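Local coordinates for 3'-5'-exonuclease (Saccharomyces cerevisiae, PDB 3E2V), which probably acts as a magnesium-dependent TatD-type DNase, cutting double-stranded DNA internally and degrading it from the 3' to the 5' end, at residues L300-I309 with G355-A366; L12-T22 with R50-T58. All coordinates share one frame; numbering follows the deposited sequence.

Contact 1: L300-I309 with G355-A366. With MG (magnesium ion), chain E; GOL (glycerol), chain D.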
loop_
_atom_site.group_PDB
_atom_site.type_symbol
_atom_site.label_atom_id
_atom_site.label_comp_id
_atom_site.label_asym_id
_atom_site.label_seq_id
_atom_site.Cartn_x
_atom_site.Cartn_y
_atom_site.Cartn_z
ATOM N N LEU A 300 3.973 -9.331 -3.040
ATOM C CA LEU A 300 5.092 -8.536 -3.552
ATOM C C LEU A 300 4.626 -7.140 -3.939
ATOM O O LEU A 300 3.496 -6.944 -4.411
ATOM C CB LEU A 300 5.687 -9.225 -4.786
ATOM C CG LEU A 300 6.280 -10.613 -4.569
ATOM C CD1 LEU A 300 6.662 -11.256 -5.914
ATOM C CD2 LEU A 300 7.501 -10.457 -3.689
ATOM N N GLU A 301 5.525 -6.172 -3.774
ATOM C CA GLU A 301 5.238 -4.773 -4.083
ATOM C C GLU A 301 6.541 -4.057 -4.285
ATOM O O GLU A 301 7.597 -4.531 -3.830
ATOM C CB GLU A 301 4.461 -4.076 -2.956
ATOM C CG GLU A 301 4.742 -4.643 -1.571
ATOM C CD GLU A 301 4.401 -3.662 -0.454
ATOM O OE1 GLU A 301 4.902 -2.522 -0.492
ATOM O OE2 GLU A 301 3.657 -4.048 0.461
ATOM N N THR A 302 6.478 -2.923 -4.982
ATOM C CA THR A 302 7.677 -2.089 -5.136
ATOM C C THR A 302 7.707 -0.896 -4.187
ATOM O O THR A 302 8.785 -0.431 -3.789
ATOM C CB THR A 302 7.857 -1.517 -6.570
ATOM O OG1 THR A 302 6.721 -0.709 -6.930
ATOM C CG2 THR A 302 8.113 -2.621 -7.591
ATOM N N ASP A 303 6.531 -0.377 -3.817
ATOM C CA ASP A 303 6.433 0.933 -3.132
ATOM C C ASP A 303 6.986 2.060 -4.000
ATOM O O ASP A 303 7.310 3.142 -3.482
ATOM C CB ASP A 303 7.091 0.917 -1.736
ATOM C CG ASP A 303 6.459 1.916 -0.797
ATOM O OD1 ASP A 303 5.213 2.079 -0.849
ATOM O OD2 ASP A 303 7.203 2.537 0.001
ATOM N N ALA A 304 7.055 1.824 -5.314
ATOM C CA ALA A 304 7.592 2.857 -6.223
ATOM C C ALA A 304 6.858 4.194 -5.971
ATOM O O ALA A 304 5.633 4.216 -5.784
ATOM C CB ALA A 304 7.442 2.420 -7.633
ATOM N N PRO A 305 7.581 5.319 -5.957
ATOM C CA PRO A 305 8.976 5.506 -6.356
ATOM C C PRO A 305 10.021 5.225 -5.281
ATOM O O PRO A 305 11.208 5.477 -5.517
ATOM C CB PRO A 305 9.015 6.992 -6.707
ATOM C CG PRO A 305 8.119 7.601 -5.659
ATOM C CD PRO A 305 6.958 6.595 -5.525
ATOM N N TRP A 306 9.587 4.753 -4.116
ATOM C CA TRP A 306 10.466 4.452 -2.986
ATOM C C TRP A 306 11.004 3.032 -3.063
ATOM O O TRP A 306 10.628 2.254 -3.949
ATOM C CB TRP A 306 9.672 4.613 -1.682
ATOM C CG TRP A 306 8.833 5.860 -1.690
ATOM C CD1 TRP A 306 7.461 5.938 -1.695
ATOM C CD2 TRP A 306 9.311 7.203 -1.720
ATOM N NE1 TRP A 306 7.065 7.251 -1.718
ATOM C CE2 TRP A 306 8.176 8.052 -1.735
ATOM C CE3 TRP A 306 10.592 7.778 -1.727
ATOM C CZ2 TRP A 306 8.285 9.451 -1.765
ATOM C CZ3 TRP A 306 10.700 9.173 -1.753
ATOM C CH2 TRP A 306 9.549 9.989 -1.771
ATOM N N CYS A 307 11.924 2.718 -2.150
ATOM C CA CYS A 307 12.363 1.340 -1.910
ATOM C C CYS A 307 13.150 0.689 -3.043
ATOM O O CYS A 307 13.092 -0.534 -3.240
ATOM C CB CYS A 307 11.185 0.468 -1.469
ATOM S SG CYS A 307 10.403 1.046 0.075
ATOM N N GLU A 308 13.927 1.505 -3.760
ATOM C CA GLU A 308 14.882 0.959 -4.741
ATOM C C GLU A 308 15.800 -0.037 -4.039
ATOM O O GLU A 308 16.276 0.228 -2.944
ATOM C CB GLU A 308 15.716 2.090 -5.348
ATOM C CG GLU A 308 16.646 1.653 -6.460
ATOM C CD GLU A 308 17.574 2.766 -6.939
ATOM O OE1 GLU A 308 17.576 3.876 -6.341
ATOM O OE2 GLU A 308 18.337 2.518 -7.907
ATOM N N ILE A 309 16.025 -1.178 -4.675
ATOM C CA ILE A 309 17.031 -2.139 -4.210
ATOM C C ILE A 309 18.408 -1.626 -4.642
ATOM O O ILE A 309 18.680 -1.489 -5.840
ATOM C CB ILE A 309 16.739 -3.540 -4.746
ATOM C CG1 ILE A 309 15.476 -4.100 -4.062
ATOM C CG2 ILE A 309 17.912 -4.478 -4.501
ATOM C CD1 ILE A 309 14.845 -5.271 -4.790
ATOM N N GLY A 355 17.398 6.927 -9.223
ATOM C CA GLY A 355 16.868 7.207 -7.896
ATOM C C GLY A 355 15.361 7.096 -7.754
ATOM O O GLY A 355 14.857 7.139 -6.636
ATOM N N ARG A 356 14.650 6.944 -8.867
ATOM C CA ARG A 356 13.187 6.855 -8.844
ATOM C C ARG A 356 12.796 5.412 -9.148
ATOM O O ARG A 356 12.935 4.934 -10.286
ATOM C CB ARG A 356 12.547 7.807 -9.868
ATOM C CG ARG A 356 11.014 7.827 -9.838
ATOM C CD ARG A 356 10.451 8.707 -10.942
ATOM N NE ARG A 356 10.531 8.043 -12.248
ATOM C CZ ARG A 356 9.930 8.452 -13.368
ATOM N NH1 ARG A 356 9.176 9.554 -13.394
ATOM N NH2 ARG A 356 10.085 7.739 -14.489
ATOM N N ASN A 357 12.302 4.710 -8.128
ATOM C CA ASN A 357 11.913 3.317 -8.342
ATOM C C ASN A 357 10.648 3.218 -9.196
ATOM O O ASN A 357 9.887 4.186 -9.306
ATOM C CB ASN A 357 11.761 2.600 -6.997
ATOM C CG ASN A 357 11.801 1.097 -7.133
ATOM O OD1 ASN A 357 12.273 0.554 -8.143
ATOM N ND2 ASN A 357 11.281 0.411 -6.122
ATOM N N GLU A 358 10.437 2.060 -9.829
ATOM C CA GLU A 358 9.291 1.859 -10.703
ATOM C C GLU A 358 8.670 0.482 -10.527
ATOM O O GLU A 358 9.361 -0.451 -10.093
ATOM C CB GLU A 358 9.690 2.014 -12.173
ATOM C CG GLU A 358 10.268 3.374 -12.531
ATOM C CD GLU A 358 10.295 3.621 -14.035
ATOM O OE1 GLU A 358 9.903 2.721 -14.802
ATOM O OE2 GLU A 358 10.742 4.717 -14.454
ATOM N N PRO A 359 7.386 0.341 -10.900
ATOM C CA PRO A 359 6.757 -0.995 -10.835
ATOM C C PRO A 359 7.437 -2.052 -11.721
ATOM O O PRO A 359 7.306 -3.258 -11.439
ATOM C CB PRO A 359 5.304 -0.732 -11.279
ATOM C CG PRO A 359 5.357 0.582 -12.026
ATOM C CD PRO A 359 6.436 1.386 -11.342
ATOM N N CYS A 360 8.171 -1.647 -12.759
ATOM C CA CYS A 360 8.872 -2.652 -13.566
ATOM C C CYS A 360 9.954 -3.378 -12.787
ATOM O O CYS A 360 10.544 -4.351 -13.290
ATOM C CB CYS A 360 9.481 -2.070 -14.849
ATOM S SG CYS A 360 10.811 -0.863 -14.614
ATOM N N ASN A 361 10.224 -2.923 -11.570
ATOM C CA ASN A 361 11.215 -3.566 -10.720
ATOM C C ASN A 361 10.638 -4.633 -9.789
ATOM O O ASN A 361 11.333 -5.142 -8.911
ATOM C CB ASN A 361 12.026 -2.515 -9.957
ATOM C CG ASN A 361 12.979 -1.766 -10.872
ATOM O OD1 ASN A 361 13.255 -2.212 -11.985
ATOM N ND2 ASN A 361 13.449 -0.615 -10.432
ATOM N N MET A 362 9.384 -5.004 -10.020
ATOM C CA MET A 362 8.790 -6.158 -9.326
ATOM C C MET A 362 9.672 -7.399 -9.424
ATOM O O MET A 362 9.866 -8.123 -8.444
ATOM C CB MET A 362 7.402 -6.448 -9.899
ATOM C CG MET A 362 6.325 -5.539 -9.295
ATOM S SD MET A 362 5.937 -5.811 -7.485
ATOM C CE MET A 362 4.940 -7.345 -7.666
ATOM N N GLU A 363 10.189 -7.643 -10.627
ATOM C CA GLU A 363 11.019 -8.812 -10.867
ATOM C C GLU A 363 12.239 -8.877 -9.954
ATOM O O GLU A 363 12.688 -9.973 -9.596
ATOM C CB GLU A 363 11.429 -8.885 -12.337
ATOM C CG GLU A 363 12.260 -7.717 -12.833
ATOM C CD GLU A 363 12.557 -7.799 -14.312
ATOM O OE1 GLU A 363 12.262 -8.839 -14.937
ATOM O OE2 GLU A 363 13.080 -6.796 -14.850
ATOM N N GLN A 364 12.769 -7.721 -9.546
ATOM C CA GLN A 364 13.906 -7.699 -8.625
ATOM C C GLN A 364 13.487 -8.166 -7.243
ATOM O O GLN A 364 14.206 -8.886 -6.581
ATOM C CB GLN A 364 14.512 -6.292 -8.537
ATOM C CG GLN A 364 15.074 -5.757 -9.834
ATOM C CD GLN A 364 15.579 -4.338 -9.699
ATOM O OE1 GLN A 364 15.656 -3.798 -8.615
ATOM N NE2 GLN A 364 15.920 -3.726 -10.825
ATOM N N VAL A 365 12.314 -7.729 -6.793
ATOM C CA VAL A 365 11.838 -8.160 -5.473
ATOM C C VAL A 365 11.629 -9.680 -5.490
ATOM O O VAL A 365 12.034 -10.372 -4.551
ATOM C CB VAL A 365 10.546 -7.418 -5.073
ATOM C CG1 VAL A 365 10.143 -7.742 -3.623
ATOM C CG2 VAL A 365 10.737 -5.912 -5.251
ATOM N N ALA A 366 11.046 -10.194 -6.580
ATOM C CA ALA A 366 10.764 -11.629 -6.688
ATOM C C ALA A 366 12.072 -12.445 -6.669
ATOM O O ALA A 366 12.166 -13.466 -5.988
ATOM C CB ALA A 366 9.970 -11.917 -7.952
HETATM MG MG MG E . 4.080 2.697 0.993
HETATM C C1 GOL D . 16.280 3.706 -9.951
HETATM O O1 GOL D . 17.652 4.069 -9.968
HETATM C C2 GOL D . 15.773 3.304 -11.330
HETATM O O2 GOL D . 15.940 4.365 -12.233
HETATM C C3 GOL D . 16.549 2.099 -11.869
HETATM O O3 GOL D . 15.951 0.892 -11.433
HETATM O O HOH W 1 10.950 -2.043 -3.971
HETATM O O HOH W 2 4.789 4.602 0.653
HETATM O O HOH W 3 5.598 2.466 2.292
HETATM O O HOH W 4 12.986 7.681 -4.838
HETATM O O HOH W 5 16.258 5.561 -4.581
HETATM O O HOH W 6 14.433 -1.747 -7.029
HETATM O O HOH W 7 2.456 3.266 -0.135
HETATM O O HOH W 8 3.006 3.492 3.197
#
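Pro-305 and Asn-357 bring the two backbones closest, their CA atoms 4.2 Å apart, where the loop leaving strand 298-300 runs beside the turn that leads into helix 362-373. Asn-357 grips this loop twice: its backbone N donates to Pro-305 O, approaching from above the carbonyl plane, and its side-chain ND2 reaches Trp-306 O at 2.9 Å with that oxygen nearly in the amide plane. CG lies anti to the backbone N (chi1 -162°), which brings ND2 up to the carbonyl of Trp-306. The amide's other end, OD1, accepts ND2 of Asn-361 at 2.8 Å, almost in line with the C=O bond, so both ends are used and its rotation is fixed. An aspartate here, with no N-H to give, would probably leave Trp-306 O without its side-chain donor and set a carboxylate oxygen against that carbonyl, weakening the hold on the loop.

The small Ala-304 lets the chains approach closely, its CB 3.6 Å from Glu-358 CA, and Thr-302 turns CG2 onto the start of the helix, 3.6 Å from Met-362 N. Thr-302 OG1 accepts from Ala-304 N, forming an ST turn, and is probably hydrogen-bonded to Asp-16 OD2. The flexible Met-362, bent at chi2 and chi3, lays SD against Glu-301 CA and CE against Leu-300 CB (3.5 Å), while the branches of Leu-300 meet Val-365 and Ala-366. A water bridges the loop by donating to both Thr-302 O and Cys-307 O, with a weak bond from Asn-357 ND2.

The cis peptide joining Ala-304 to Pro-305 comes one residue after Asp-303, whose OD1 binds magnesium at 2.2 Å, as does His-253. The arrangement is that of a metal-dependent hydrolase of the TIM-barrel clan, with an aspartate ligand in the loop after the eighth strand.

Contact 2: L12-T22 with R50-T58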
loop_
_atom_site.group_PDB
_atom_site.type_symbol
_atom_site.label_atom_id
_atom_site.label_comp_id
_atom_site.label_asym_id
_atom_site.label_seq_id
_atom_site.Cartn_x
_atom_site.Cartn_y
_atom_site.Cartn_z
ATOM N N LEU A 12 5.621 -15.497 -16.657
ATOM C CA LEU A 12 5.676 -14.761 -15.399
ATOM C C LEU A 12 4.616 -13.667 -15.381
ATOM O O LEU A 12 4.325 -13.040 -16.405
ATOM C CB LEU A 12 7.071 -14.177 -15.199
ATOM C CG LEU A 12 8.249 -15.161 -15.298
ATOM C CD1 LEU A 12 9.557 -14.425 -15.127
ATOM C CD2 LEU A 12 8.156 -16.289 -14.264
ATOM N N LYS A 13 4.022 -13.466 -14.203
ATOM C CA LYS A 13 3.012 -12.423 -13.988
ATOM C C LYS A 13 3.226 -11.802 -12.618
ATOM O O LYS A 13 3.297 -12.510 -11.619
ATOM C CB LYS A 13 1.589 -12.992 -14.077
ATOM C CG LYS A 13 1.247 -13.705 -15.388
ATOM C CD LYS A 13 -0.147 -14.303 -15.294
ATOM C CE LYS A 13 -0.378 -15.383 -16.357
ATOM N NZ LYS A 13 -1.658 -16.118 -16.110
ATOM N N TYR A 14 3.323 -10.471 -12.574
ATOM C CA TYR A 14 3.462 -9.740 -11.293
ATOM C C TYR A 14 2.277 -8.822 -11.041
ATOM O O TYR A 14 1.679 -8.281 -11.973
ATOM C CB TYR A 14 4.740 -8.891 -11.280
ATOM C CG TYR A 14 6.014 -9.633 -11.597
ATOM C CD1 TYR A 14 6.590 -10.504 -10.657
ATOM C CD2 TYR A 14 6.678 -9.428 -12.801
ATOM C CE1 TYR A 14 7.766 -11.183 -10.941
ATOM C CE2 TYR A 14 7.879 -10.105 -13.100
ATOM C CZ TYR A 14 8.406 -10.985 -12.171
ATOM O OH TYR A 14 9.589 -11.634 -12.455
ATOM N N TYR A 15 1.969 -8.636 -9.756
ATOM C CA TYR A 15 0.864 -7.806 -9.319
ATOM C C TYR A 15 1.424 -6.925 -8.214
ATOM O O TYR A 15 1.606 -7.379 -7.069
ATOM C CB TYR A 15 -0.250 -8.703 -8.789
ATOM C CG TYR A 15 -1.624 -8.109 -8.650
ATOM C CD1 TYR A 15 -2.726 -8.895 -8.974
ATOM C CD2 TYR A 15 -1.849 -6.820 -8.141
ATOM C CE1 TYR A 15 -4.004 -8.425 -8.833
ATOM C CE2 TYR A 15 -3.170 -6.318 -8.013
ATOM C CZ TYR A 15 -4.230 -7.165 -8.359
ATOM O OH TYR A 15 -5.546 -6.773 -8.267
ATOM N N ASP A 16 1.735 -5.671 -8.564
ATOM C CA ASP A 16 2.369 -4.759 -7.602
ATOM C C ASP A 16 1.298 -4.195 -6.689
ATOM O O ASP A 16 0.463 -3.409 -7.137
ATOM C CB ASP A 16 3.087 -3.634 -8.358
ATOM C CG ASP A 16 3.941 -2.742 -7.461
ATOM O OD1 ASP A 16 3.820 -2.785 -6.208
ATOM O OD2 ASP A 16 4.751 -1.972 -8.041
ATOM N N ILE A 17 1.295 -4.601 -5.420
ATOM C CA ILE A 17 0.238 -4.132 -4.493
ATOM C C ILE A 17 0.538 -2.770 -3.895
ATOM O O ILE A 17 -0.280 -2.254 -3.136
ATOM C CB ILE A 17 -0.076 -5.153 -3.359
ATOM C CG1 ILE A 17 1.067 -5.250 -2.346
ATOM C CG2 ILE A 17 -0.383 -6.514 -3.977
ATOM C CD1 ILE A 17 0.653 -5.828 -0.983
ATOM N N GLY A 18 1.672 -2.176 -4.283
ATOM C CA GLY A 18 2.113 -0.921 -3.682
ATOM C C GLY A 18 2.676 0.057 -4.682
ATOM O O GLY A 18 3.873 0.365 -4.662
ATOM N N LEU A 19 1.822 0.566 -5.557
ATOM C CA LEU A 19 2.270 1.523 -6.532
ATOM C C LEU A 19 1.775 2.931 -6.168
ATOM O O LEU A 19 0.572 3.209 -6.199
ATOM C CB LEU A 19 1.785 1.098 -7.923
ATOM C CG LEU A 19 2.090 2.051 -9.090
ATOM C CD1 LEU A 19 3.571 2.399 -9.149
ATOM C CD2 LEU A 19 1.678 1.425 -10.398
ATOM N N ASN A 20 2.696 3.827 -5.811
ATOM C CA ASN A 20 2.275 5.183 -5.428
ATOM C C ASN A 20 2.229 6.076 -6.654
ATOM O O ASN A 20 3.031 7.005 -6.800
ATOM C CB ASN A 20 3.244 5.746 -4.397
ATOM C CG ASN A 20 3.317 4.897 -3.161
ATOM O OD1 ASN A 20 2.419 4.930 -2.318
ATOM N ND2 ASN A 20 4.417 4.127 -3.035
ATOM N N LEU A 21 1.309 5.764 -7.561
ATOM C CA LEU A 21 1.299 6.394 -8.878
ATOM C C LEU A 21 0.987 7.881 -8.863
ATOM O O LEU A 21 1.371 8.599 -9.794
ATOM C CB LEU A 21 0.336 5.641 -9.788
ATOM C CG LEU A 21 0.565 5.914 -11.278
ATOM C CD1 LEU A 21 1.925 5.394 -11.762
ATOM C CD2 LEU A 21 -0.565 5.305 -12.096
ATOM N N THR A 22 0.325 8.359 -7.817
ATOM C CA THR A 22 0.102 9.800 -7.690
ATOM C C THR A 22 1.330 10.582 -7.222
ATOM O O THR A 22 1.261 11.815 -7.133
ATOM C CB THR A 22 -1.029 10.117 -6.710
ATOM O OG1 THR A 22 -0.644 9.715 -5.381
ATOM C CG2 THR A 22 -2.309 9.416 -7.118
ATOM N N ARG A 50 8.019 -5.777 -18.478
ATOM C CA ARG A 50 8.638 -6.631 -17.462
ATOM C C ARG A 50 7.595 -7.446 -16.663
ATOM O O ARG A 50 7.796 -7.779 -15.493
ATOM C CB ARG A 50 9.565 -5.816 -16.543
ATOM C CG ARG A 50 10.598 -4.938 -17.261
ATOM C CD ARG A 50 11.399 -5.748 -18.288
ATOM N NE ARG A 50 11.967 -6.942 -17.650
ATOM C CZ ARG A 50 12.283 -8.055 -18.307
ATOM N NH1 ARG A 50 12.088 -8.136 -19.624
ATOM N NH2 ARG A 50 12.796 -9.082 -17.637
ATOM N N HIS A 51 6.495 -7.766 -17.340
ATOM C CA HIS A 51 5.523 -8.792 -16.930
ATOM C C HIS A 51 4.611 -8.398 -15.783
ATOM O O HIS A 51 3.930 -9.258 -15.216
ATOM C CB HIS A 51 6.218 -10.126 -16.626
ATOM C CG HIS A 51 7.275 -10.489 -17.628
ATOM N ND1 HIS A 51 6.992 -10.721 -18.960
ATOM C CD2 HIS A 51 8.617 -10.619 -17.495
ATOM C CE1 HIS A 51 8.116 -10.981 -19.604
ATOM N NE2 HIS A 51 9.115 -10.932 -18.741
ATOM N N VAL A 52 4.575 -7.106 -15.469
ATOM C CA VAL A 52 3.614 -6.610 -14.487
ATOM C C VAL A 52 2.258 -6.493 -15.165
ATOM O O VAL A 52 2.096 -5.752 -16.143
ATOM C CB VAL A 52 4.051 -5.279 -13.837
ATOM C CG1 VAL A 52 3.145 -4.945 -12.637
ATOM C CG2 VAL A 52 5.511 -5.355 -13.407
ATOM N N LYS A 53 1.282 -7.228 -14.636
ATOM C CA LYS A 53 -0.034 -7.284 -15.234
ATOM C C LYS A 53 -1.019 -6.338 -14.564
ATOM O O LYS A 53 -1.884 -5.765 -15.223
ATOM C CB LYS A 53 -0.586 -8.712 -15.187
ATOM C CG LYS A 53 0.340 -9.755 -15.778
ATOM C CD LYS A 53 0.634 -9.521 -17.260
ATOM C CE LYS A 53 1.663 -10.521 -17.742
ATOM N NZ LYS A 53 1.980 -10.298 -19.182
ATOM N N ASN A 54 -0.922 -6.203 -13.244
ATOM C CA ASN A 54 -1.897 -5.442 -12.463
ATOM C C ASN A 54 -1.123 -4.657 -11.413
ATOM O O ASN A 54 -0.013 -5.064 -11.039
ATOM C CB ASN A 54 -2.840 -6.378 -11.687
ATOM C CG ASN A 54 -3.889 -7.048 -12.546
ATOM O OD1 ASN A 54 -5.083 -6.988 -12.217
ATOM N ND2 ASN A 54 -3.472 -7.712 -13.598
ATOM N N ALA A 55 -1.692 -3.538 -10.949
ATOM C CA ALA A 55 -1.105 -2.843 -9.805
ATOM C C ALA A 55 -2.199 -2.184 -9.007
ATOM O O ALA A 55 -3.251 -1.831 -9.545
ATOM C CB ALA A 55 -0.075 -1.814 -10.252
ATOM N N LEU A 56 -1.943 -2.039 -7.709
ATOM C CA LEU A 56 -2.845 -1.351 -6.813
ATOM C C LEU A 56 -2.248 0.019 -6.499
ATOM O O LEU A 56 -1.138 0.106 -5.941
ATOM C CB LEU A 56 -3.021 -2.179 -5.531
ATOM C CG LEU A 56 -4.014 -1.642 -4.495
ATOM C CD1 LEU A 56 -5.451 -1.741 -5.026
ATOM C CD2 LEU A 56 -3.887 -2.466 -3.212
ATOM N N VAL A 57 -2.975 1.074 -6.870
ATOM C CA VAL A 57 -2.536 2.455 -6.654
ATOM C C VAL A 57 -2.985 2.899 -5.268
ATOM O O VAL A 57 -4.149 2.799 -4.939
ATOM C CB VAL A 57 -3.116 3.386 -7.753
ATOM C CG1 VAL A 57 -2.758 4.855 -7.522
ATOM C CG2 VAL A 57 -2.615 2.941 -9.122
ATOM N N THR A 58 -2.031 3.343 -4.453
ATOM C CA THR A 58 -2.331 3.709 -3.073
ATOM C C THR A 58 -2.950 5.089 -2.937
ATOM O O THR A 58 -2.532 6.056 -3.596
ATOM C CB THR A 58 -1.076 3.754 -2.223
ATOM O OG1 THR A 58 -0.112 4.565 -2.891
ATOM C CG2 THR A 58 -0.516 2.379 -2.017
HETATM O O HOH W 9 4.333 -12.309 -19.039
HETATM O O HOH W 10 -0.394 7.055 -5.080
#
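Tyr-14 and Asp-16 pair with strand 52-57 in parallel fashion, the strand axes 13° apart. Tyr-14 N donates to His-51 O and its O receives Lys-53 N; Asp-16 likewise uses N toward Asn-54 O and O toward Leu-56 N (2.8 Å). Beta bulges interrupt the register after Tyr-14 and again between Asp-16 and Leu-19, where the chain turns a corner at Ile-17 before Leu-19 resumes the pairing with Leu-56 and Thr-58.

Asn-54 places CB squarely over the centre of the Tyr-15 ring, 3.4 Å from the centroid, a CH-pi contact with ring and amide planes 36° apart. Tyr-15 CG stands anti to the backbone N (chi1 -163°), which turns a ring face to Asn-54 CB. Tyr-14 instead turns a ring edge to Arg-50 O, 3.3 Å from CE2. On the same sheet face as Tyr-14, the small Ala-55 CB packs against Leu-19 CD2 at 3.7 Å. Near the far end, in one of its two modelled conformers, Thr-58 OG1 donates to Asn-20 OD1 at 2.6 Å from above the carbonyl plane, a bond to be taken with caution; Asn-20 ND2 in turn bonds Asp-303 OD1, making Asn-20 a second-shell residue of the magnesium site.

Further out, Asp-16 OD1 accepts Gly-18 N at 2.9 Å in an Asx turn at the corner, while OD2 turns to Thr-302. His-51, at positive phi, ends helix 40-49 as the C-prime residue of a Schellman motif and delivers the chain into the strand.

These are the first two strands of the TIM-barrel sheet. Strand 82-87 continues the sheet beyond 52-57, helix 362-373 packs on Tyr-14 and Asp-16, and helix 377-392 lies against Tyr-14, Tyr-15 and Ile-17.

Overall arrangement
From the N terminus, strand 14-16 and the corner after it come first; the chain then passes through helix 40-49 and returns as strand 52-57, closing contact 2. Six further barrel strands follow before contact 1 joins the loop after strand 298-300 to the start of helix 362-373, closing a second, later excursion. The two contacts are in series, neither nested nor crossed, yet they touch, their centres about 10 Å apart. Glu-301 CA packs 3.2 Å from Asp-16 OD1, and Glu-363 forms a salt bridge with Arg-50. The first and last barrel strands thus meet beside the magnesium site, with the C-terminal helices alongside.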